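Local structure of DUF4847 domain-containing protein (Bacteroides vulgatus, 4ZGF) at residues A[10-15]-A[55-60]; A[73-78]-A[93-98]. The protein is of unknown function but binds calcium ions and probably adopts a lipocalin-like fold of the calycin clan. All coordinates share one frame; numbering follows the deposited sequence.

Contact 1. Residues A[10-15]-A[55-60]; sequences TWHVVD and GFNITF
On the buried face of the sheet, Val13 sets its CG2 against Phe56 CB at 3.6 Å, the two side chains lying alongside each other and pointing the same way. Val13 CG2 reaches this place because it stands anti to its own carbonyl carbon, beside the backbone N (CG1 takes chi1 170°). Further along, Trp11 CB meets Ile58 CG2 at 4.0 Å. The Trp11 and Phe60 side chains cross at about a right angle, Trp11 CD1 lying in the plane of the phenyl ring at its edge, 3.9 Å from Phe60 CD2. One face of that ring is also met by Ile58 CG1. Phe105 and Leu109 of helix 100-111, and Phe135 of the adjacent strand 132-136, also touch side chains of this apolar group. Three backbone bonds, Trp11 N to Ile58 O, Ile58 N to Trp11 O (2.8 Å) and Val13 N to Phe56 O, join strands 11-21 and 57-60 as antiparallel neighbours.

The other face, carrying His12 and Asn57, is wetter and more loosely joined. The imidazole lies beside the amide with their planes 48° apart, ND1 of His12 3.7 Å from Asn57 CB, and a water in the ring plane bridges His12 ND1 (2.8 Å) to Asn57 ND2. At the strand end a second water links the hydroxyls of Thr10 and Thr59, whose OG1 atoms stand 3.9 Å apart. The backbone bonds thus fix the register and apolar packing seals the side toward the helix, whereas the polar side relies partly on water, and its side chains are probably held less rigidly.

Contact 2. Residues A[73-78]-A[93-98]; sequences GTIEGT and TKTPPS
Glu76 O is the acceptor on which the backbone of Thr93 and Lys94 converges. Thr93 N donates to Glu76 O at 2.8 Å. Lys94 N adds a second bond to Glu76 O at 3.1 Å. Both come from the same face of the carbonyl plane, the lysine amide standing 36° out of it. In return, Glu76 N donates to Lys94 O. Two consecutive residues facing one make this a classic beta bulge, extending the antiparallel pairing of strand 73-82 just past the end of strand 87-92, where the chain turns a corner before helix 100-111.

Among the polar side chains, Lys94 runs extended from CB to CE, then bends (chi4 -65°), bringing NZ to Thr74 O at 2.9 Å and Thr74 OG1 at 3.0 Å, a two-point grip on one residue. Its CD lies 3.7 Å from Glu76 CD, yet Glu76 OE2 stays 5.6 Å from Lys94 NZ; that attraction is probably only long-range. A water donates to Glu76 OE1 and also pairs with Thr93 OG1.

Apolar contact falls to Pro96, whose CD touches Ile75 CG2 at 3.7 Å. Pro96 CB lies 3.8 Å from the N of Gly73, a position where a CB would crowd Pro96 CB and whose backbone angles by themselves demand glycine.

Contacts 1 and 2 belong to one curled antiparallel sheet and follow in series, their centres 14 Å apart. Strand 65-70 lies between them, pairing with 57-60 on one side and 73-82 on the other. They meet on the side of the sheet that faces helix 100-111, where Ile58 CD1 of contact 1 packs on Ile75 CD1 of contact 2 at 4.2 Å; Phe105 of that helix touches Val13, Phe56 and Ile75. Val14, next to Val13, touches the bound benzoic acid, about 7 Å from the His12 side chain. That side chain is about 10 Å from that of Asp141, a ligand of a calcium ion not bound to this chain here. Contact 2 lies away from both.

Contact 1. Residues A[10-15]-A[55-60]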
ATOM      1  N   THR A  10       5.658   8.996  -7.412  0.70  7.42           N
ATOM      2  CA  THR A  10       4.363   8.488  -7.017  0.70  6.69           C
ATOM      3  C   THR A  10       4.424   6.969  -6.840  0.70  5.61           C
ATOM      4  O   THR A  10       4.942   6.269  -7.729  0.70  6.42           O
ATOM      5  CB  THR A  10       3.294   8.783  -8.119  0.70  7.48           C
ATOM      6  OG1 THR A  10       3.505  10.112  -8.662  0.70  8.16           O
ATOM      7  CG2 THR A  10       1.898   8.614  -7.531  0.70  7.28           C
ATOM      8  N   TRP A  11       3.799   6.463  -5.771  1.00  5.52           N
ATOM      9  CA  TRP A  11       3.607   5.048  -5.522  1.00  5.60           C
ATOM     10  C   TRP A  11       2.127   4.695  -5.707  1.00  5.23           C
ATOM     11  O   TRP A  11       1.251   5.311  -5.095  1.00  7.02           O
ATOM     12  CB  TRP A  11       4.066   4.687  -4.099  1.00  5.80           C
ATOM     13  CG  TRP A  11       5.545   4.673  -3.871  1.00  5.71           C
ATOM     14  CD1 TRP A  11       6.242   5.554  -3.109  1.00  6.38           C
ATOM     15  CD2 TRP A  11       6.505   3.724  -4.373  1.00  5.42           C
ATOM     16  NE1 TRP A  11       7.571   5.198  -3.064  1.00  6.88           N
ATOM     17  CE2 TRP A  11       7.757   4.071  -3.824  1.00  6.00           C
ATOM     18  CE3 TRP A  11       6.428   2.629  -5.242  1.00  6.03           C
ATOM     19  CZ2 TRP A  11       8.910   3.336  -4.080  1.00  6.83           C
ATOM     20  CZ3 TRP A  11       7.584   1.913  -5.490  1.00  6.15           C
ATOM     21  CH2 TRP A  11       8.795   2.267  -4.922  1.00  7.20           C
ATOM     22  N   HIS A  12       1.863   3.685  -6.538  1.00  5.03           N
ATOM     23  CA  HIS A  12       0.532   3.240  -6.906  1.00  5.13           C
ATOM     24  C   HIS A  12       0.284   1.847  -6.352  1.00  5.05           C
ATOM     25  O   HIS A  12       1.168   0.984  -6.431  1.00  5.25           O
ATOM     26  CB  HIS A  12       0.423   3.190  -8.445  1.00  5.51           C
ATOM     27  CG  HIS A  12       0.580   4.498  -9.124  1.00  5.97           C
ATOM     28  ND1 HIS A  12      -0.491   5.295  -9.438  1.00  6.59           N
ATOM     29  CD2 HIS A  12       1.701   5.134  -9.545  1.00  6.91           C
ATOM     30  CE1 HIS A  12      -0.026   6.358 -10.052  1.00  7.90           C
ATOM     31  NE2 HIS A  12       1.288   6.295 -10.128  1.00  7.81           N
ATOM     32  N   VAL A  13      -0.910   1.585  -5.814  1.00  5.18           N
ATOM     33  CA  VAL A  13      -1.162   0.271  -5.211  1.00  5.31           C
ATOM     34  C   VAL A  13      -1.196  -0.832  -6.280  1.00  4.99           C
ATOM     35  O   VAL A  13      -1.835  -0.734  -7.321  1.00  5.77           O
ATOM     36  CB  VAL A  13      -2.499   0.286  -4.445  1.00  5.86           C
ATOM     37  CG1 VAL A  13      -2.911  -1.101  -4.008  1.00  6.75           C
ATOM     38  CG2 VAL A  13      -2.380   1.183  -3.236  1.00  6.22           C
ATOM     39  N   VAL A  14      -0.480  -1.909  -5.938  1.00  5.08           N
ATOM     40  CA  VAL A  14      -0.536  -3.176  -6.684  1.00  5.45           C
ATOM     41  C   VAL A  14      -1.589  -4.083  -6.055  1.00  5.48           C
ATOM     42  O   VAL A  14      -2.569  -4.459  -6.709  1.00  6.28           O
ATOM     43  CB  VAL A  14       0.851  -3.837  -6.763  1.00  5.73           C
ATOM     44  CG1 VAL A  14       0.767  -5.190  -7.461  1.00  6.81           C
ATOM     45  CG2 VAL A  14       1.841  -2.927  -7.457  1.00  6.47           C
ATOM     46  N   ASP A  15      -1.408  -4.475  -4.788  1.00  5.56           N
ATOM     47  CA  ASP A  15      -2.402  -5.321  -4.093  1.00  5.71           C
ATOM     48  C   ASP A  15      -2.028  -5.340  -2.615  1.00  5.54           C
ATOM     49  O   ASP A  15      -0.977  -4.814  -2.191  1.00  5.91           O
ATOM     50  CB  ASP A  15      -2.405  -6.763  -4.685  1.00  5.83           C
ATOM     51  CG  ASP A  15      -3.743  -7.500  -4.635  1.00  5.60           C
ATOM     52  OD1 ASP A  15      -4.582  -7.186  -3.765  1.00  6.08           O
ATOM     53  OD2 ASP A  15      -3.894  -8.431  -5.471  1.00  6.33           O
ATOM     54  N   GLY A  55      -6.610   2.797  -8.385  1.00  5.72           N
ATOM     55  CA  GLY A  55      -6.652   4.246  -8.304  1.00  6.09           C
ATOM     56  C   GLY A  55      -6.000   4.835  -7.068  1.00  5.97           C
ATOM     57  O   GLY A  55      -5.925   6.066  -6.951  1.00  7.48           O
ATOM     58  N   PHE A  56      -5.543   4.006  -6.139  1.00  5.23           N
ATOM     59  CA  PHE A  56      -4.965   4.496  -4.885  1.00  5.49           C
ATOM     60  C   PHE A  56      -3.475   4.759  -5.073  1.00  5.32           C
ATOM     61  O   PHE A  56      -2.729   3.904  -5.554  1.00  5.97           O
ATOM     62  CB  PHE A  56      -5.150   3.477  -3.755  1.00  5.59           C
ATOM     63  CG  PHE A  56      -6.565   3.221  -3.309  1.00  5.76           C
ATOM     64  CD1 PHE A  56      -7.670   3.789  -3.902  1.00  6.27           C
ATOM     65  CD2 PHE A  56      -6.782   2.383  -2.221  1.00  7.45           C
ATOM     66  CE1 PHE A  56      -8.945   3.514  -3.444  1.00  6.88           C
ATOM     67  CE2 PHE A  56      -8.053   2.143  -1.754  1.00  7.83           C
ATOM     68  CZ  PHE A  56      -9.148   2.719  -2.350  1.00  7.32           C
ATOM     69  N   ASN A  57      -3.035   5.954  -4.666  1.00  5.33           N
ATOM     70  CA  ASN A  57      -1.627   6.302  -4.795  1.00  5.62           C
ATOM     71  C   ASN A  57      -1.225   7.248  -3.655  1.00  5.65           C
ATOM     72  O   ASN A  57      -2.072   7.883  -3.012  1.00  6.76           O
ATOM     73  CB  ASN A  57      -1.317   6.858  -6.201  1.00  6.30           C
ATOM     74  CG  ASN A  57      -2.100   8.091  -6.555  1.00  6.47           C
ATOM     75  OD1 ASN A  57      -1.730   9.194  -6.186  1.00 12.01           O
ATOM     76  ND2 ASN A  57      -3.199   7.926  -7.232  1.00  7.46           N
ATOM     77  N   ILE A  58       0.079   7.301  -3.432  1.00  5.55           N
ATOM     78  CA  ILE A  58       0.661   8.108  -2.374  1.00  5.95           C
ATOM     79  C   ILE A  58       2.009   8.623  -2.837  1.00  5.62           C
ATOM     80  O   ILE A  58       2.750   7.927  -3.518  1.00  6.41           O
ATOM     81  CB  ILE A  58       0.760   7.272  -1.046  1.00  6.02           C
ATOM     82  CG1 ILE A  58       1.193   8.134   0.155  1.00  6.75           C
ATOM     83  CG2 ILE A  58       1.638   6.050  -1.215  1.00  7.26           C
ATOM     84  CD1 ILE A  58       0.962   7.447   1.486  1.00  7.55           C
ATOM     85  N   THR A  59       2.328   9.860  -2.437  1.00  5.31           N
ATOM     86  CA  THR A  59       3.596  10.484  -2.752  1.00  5.91           C
ATOM     87  C   THR A  59       4.208  10.997  -1.444  1.00  5.90           C
ATOM     88  O   THR A  59       3.656  11.883  -0.791  1.00  6.43           O
ATOM     89  CB  THR A  59       3.417  11.623  -3.761  1.00  6.88           C
ATOM     90  OG1 THR A  59       2.800  11.100  -4.946  1.00  7.90           O
ATOM     91  CG2 THR A  59       4.732  12.249  -4.131  1.00  8.46           C
ATOM     92  N   PHE A  60       5.350  10.403  -1.089  1.00  6.05           N
ATOM     93  CA  PHE A  60       6.106  10.838   0.073  1.00  6.54           C
ATOM     94  C   PHE A  60       7.104  11.916  -0.367  1.00  7.36           C
ATOM     95  O   PHE A  60       7.843  11.734  -1.321  1.00  9.04           O
ATOM     96  CB  PHE A  60       6.899   9.651   0.642  1.00  6.47           C
ATOM     97  CG  PHE A  60       6.049   8.475   1.087  1.00  6.32           C
ATOM     98  CD1 PHE A  60       5.471   8.451   2.355  1.00  7.82           C
ATOM     99  CD2 PHE A  60       5.845   7.385   0.260  1.00  6.97           C
ATOM    100  CE1 PHE A  60       4.676   7.373   2.740  1.00  8.27           C
ATOM    101  CE2 PHE A  60       5.066   6.320   0.648  1.00  7.50           C
ATOM    102  CZ  PHE A  60       4.491   6.296   1.888  1.00  8.04           C
TER
HETATM  103  O   HOH W   1       2.889  12.515  -7.333  0.70 11.31           O
HETATM  104  O   HOH W   2      -3.229   5.341  -8.949  1.00  7.12           O

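Contact 2. Residues A[73-78]-A[93-98]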
ATOM      1  N   GLY A  73     -11.339  11.325  -2.321  1.00 10.14           N
ATOM      2  CA  GLY A  73     -10.433  12.455  -2.130  1.00 11.83           C
ATOM      3  C   GLY A  73      -9.064  12.079  -1.595  1.00  7.84           C
ATOM      4  O   GLY A  73      -8.583  10.935  -1.586  1.00  8.96           O
ATOM      5  N   THR A  74      -8.437  13.088  -1.064  0.80  7.42           N
ATOM      6  CA  THR A  74      -7.059  12.972  -0.680  0.80  7.28           C
ATOM      7  C   THR A  74      -6.867  12.528   0.758  0.80  6.44           C
ATOM      8  O   THR A  74      -7.660  12.794   1.663  0.80  7.50           O
ATOM      9  CB  THR A  74      -6.298  14.255  -0.883  0.80  8.43           C
ATOM     10  OG1 THR A  74      -6.877  15.261  -0.065  0.80  9.79           O
ATOM     11  CG2 THR A  74      -6.307  14.654  -2.340  0.80 11.16           C
ATOM     12  N   ILE A  75      -5.703  11.886   0.928  1.00  7.00           N
ATOM     13  CA  ILE A  75      -5.107  11.641   2.244  1.00  6.82           C
ATOM     14  C   ILE A  75      -3.929  12.578   2.393  1.00  6.31           C
ATOM     15  O   ILE A  75      -3.270  12.934   1.416  1.00  6.72           O
ATOM     16  CB  ILE A  75      -4.692  10.174   2.424  1.00  6.97           C
ATOM     17  CG1 ILE A  75      -3.795   9.692   1.295  1.00  7.85           C
ATOM     18  CG2 ILE A  75      -5.912   9.312   2.575  1.00  7.68           C
ATOM     19  CD1 ILE A  75      -3.197   8.305   1.468  1.00  8.93           C
ATOM     20  N   GLU A  76      -3.633  12.962   3.640  1.00  6.17           N
ATOM     21  CA  GLU A  76      -2.466  13.752   3.948  1.00  6.46           C
ATOM     22  C   GLU A  76      -1.914  13.306   5.289  1.00  6.00           C
ATOM     23  O   GLU A  76      -2.661  12.835   6.145  1.00  6.37           O
ATOM     24  CB  GLU A  76      -2.803  15.264   4.077  1.00  7.62           C
ATOM     25  CG  GLU A  76      -3.442  15.860   2.834  1.00  8.80           C
ATOM     26  CD  GLU A  76      -3.824  17.299   2.974  1.00 11.60           C
ATOM     27  OE1 GLU A  76      -3.869  17.820   4.086  1.00 15.08           O
ATOM     28  OE2 GLU A  76      -4.139  17.929   1.957  1.00 15.25           O
ATOM     29  N   GLY A  77      -0.620  13.557   5.498  1.00  5.95           N
ATOM     30  CA  GLY A  77      -0.023  13.304   6.799  1.00  6.18           C
ATOM     31  C   GLY A  77       1.467  13.472   6.768  1.00  5.88           C
ATOM     32  O   GLY A  77       2.026  14.174   5.937  1.00  6.27           O
ATOM     33  N   THR A  78       2.100  12.828   7.749  1.00  6.13           N
ATOM     34  CA  THR A  78       3.534  12.876   7.901  1.00  6.42           C
ATOM     35  C   THR A  78       4.087  11.452   7.967  1.00  6.52           C
ATOM     36  O   THR A  78       3.341  10.492   8.193  1.00  6.34           O
ATOM     37  CB  THR A  78       3.949  13.692   9.143  1.00  7.29           C
ATOM     38  OG1 THR A  78       3.482  12.995  10.292  1.00  8.07           O
ATOM     39  CG2 THR A  78       3.326  15.084   9.106  1.00  8.56           C
ATOM     40  N   THR A  93      -3.133  12.980   8.937  1.00  6.07           N
ATOM     41  CA  THR A  93      -3.812  14.214   9.381  1.00  6.49           C
ATOM     42  C   THR A  93      -5.109  14.473   8.658  1.00  6.87           C
ATOM     43  O   THR A  93      -5.937  15.236   9.159  1.00  8.62           O
ATOM     44  CB  THR A  93      -2.874  15.421   9.326  1.00  7.08           C
ATOM     45  OG1 THR A  93      -2.360  15.569   8.013  1.00  7.69           O
ATOM     46  CG2 THR A  93      -1.696  15.239  10.298  1.00  8.62           C
ATOM     47  N   LYS A  94      -5.311  13.873   7.481  0.50  6.99           N
ATOM     48  CA  LYS A  94      -6.558  14.039   6.725  0.50  7.31           C
ATOM     49  C   LYS A  94      -6.863  12.734   6.032  0.50  7.40           C
ATOM     50  O   LYS A  94      -5.971  12.157   5.383  0.50  7.24           O
ATOM     51  CB  LYS A  94      -6.406  15.125   5.667  0.50  9.18           C
ATOM     52  CG  LYS A  94      -7.644  15.358   4.789  0.50 11.90           C
ATOM     53  CD  LYS A  94      -7.312  16.206   3.552  0.50 14.46           C
ATOM     54  CE  LYS A  94      -8.502  16.458   2.618  0.50 16.11           C
ATOM     55  NZ  LYS A  94      -9.084  15.262   1.926  0.50 12.98           N
ATOM     56  N   THR A  95      -8.121  12.302   6.138  1.00  7.70           N
ATOM     57  CA  THR A  95      -8.647  11.182   5.341  1.00  8.07           C
ATOM     58  C   THR A  95      -9.993  11.615   4.781  1.00  7.98           C
ATOM     59  O   THR A  95     -10.737  12.381   5.419  1.00  9.60           O
ATOM     60  CB  THR A  95      -8.787   9.889   6.162  1.00  8.83           C
ATOM     61  OG1 THR A  95      -9.625  10.103   7.302  1.00 11.10           O
ATOM     62  CG2 THR A  95      -7.435   9.357   6.593  1.00  8.63           C
ATOM     63  N   PRO A  96     -10.340  11.149   3.565  1.00  7.34           N
ATOM     64  CA  PRO A  96     -11.603  11.509   2.921  1.00  7.72           C
ATOM     65  C   PRO A  96     -12.730  10.657   3.460  1.00  7.56           C
ATOM     66  O   PRO A  96     -12.501   9.703   4.187  1.00  7.55           O
ATOM     67  CB  PRO A  96     -11.301  11.204   1.456  1.00  8.02           C
ATOM     68  CG  PRO A  96     -10.382  10.027   1.483  1.00  7.58           C
ATOM     69  CD  PRO A  96      -9.513  10.268   2.705  1.00  6.94           C
ATOM     70  N   PRO A  97     -13.962  10.982   3.084  1.00  7.79           N
ATOM     71  CA  PRO A  97     -15.095  10.186   3.478  1.00  8.12           C
ATOM     72  C   PRO A  97     -14.860   8.690   3.258  1.00  7.34           C
ATOM     73  O   PRO A  97     -14.436   8.247   2.192  1.00  8.25           O
ATOM     74  CB  PRO A  97     -16.219  10.759   2.590  1.00  9.45           C
ATOM     75  CG  PRO A  97     -15.879  12.220   2.515  1.00  9.76           C
ATOM     76  CD  PRO A  97     -14.365  12.214   2.371  1.00  8.62           C
ATOM     77  N   SER A  98     -15.165   7.920   4.301  0.70  7.49           N
ATOM     78  CA  SER A  98     -14.761   6.515   4.367  0.70  7.58           C
ATOM     79  C   SER A  98     -15.490   5.654   3.365  0.70  7.07           C
ATOM     80  O   SER A  98     -16.633   5.914   2.942  0.70  8.17           O
ATOM     81  CB  SER A  98     -14.961   5.942   5.813  0.70  8.46           C
ATOM     82  OG  SER A  98     -16.316   5.902   6.214  0.70  9.22           O
TER
HETATM   83  O   HOH W   3      -3.669  17.656   6.822  1.00 14.31           O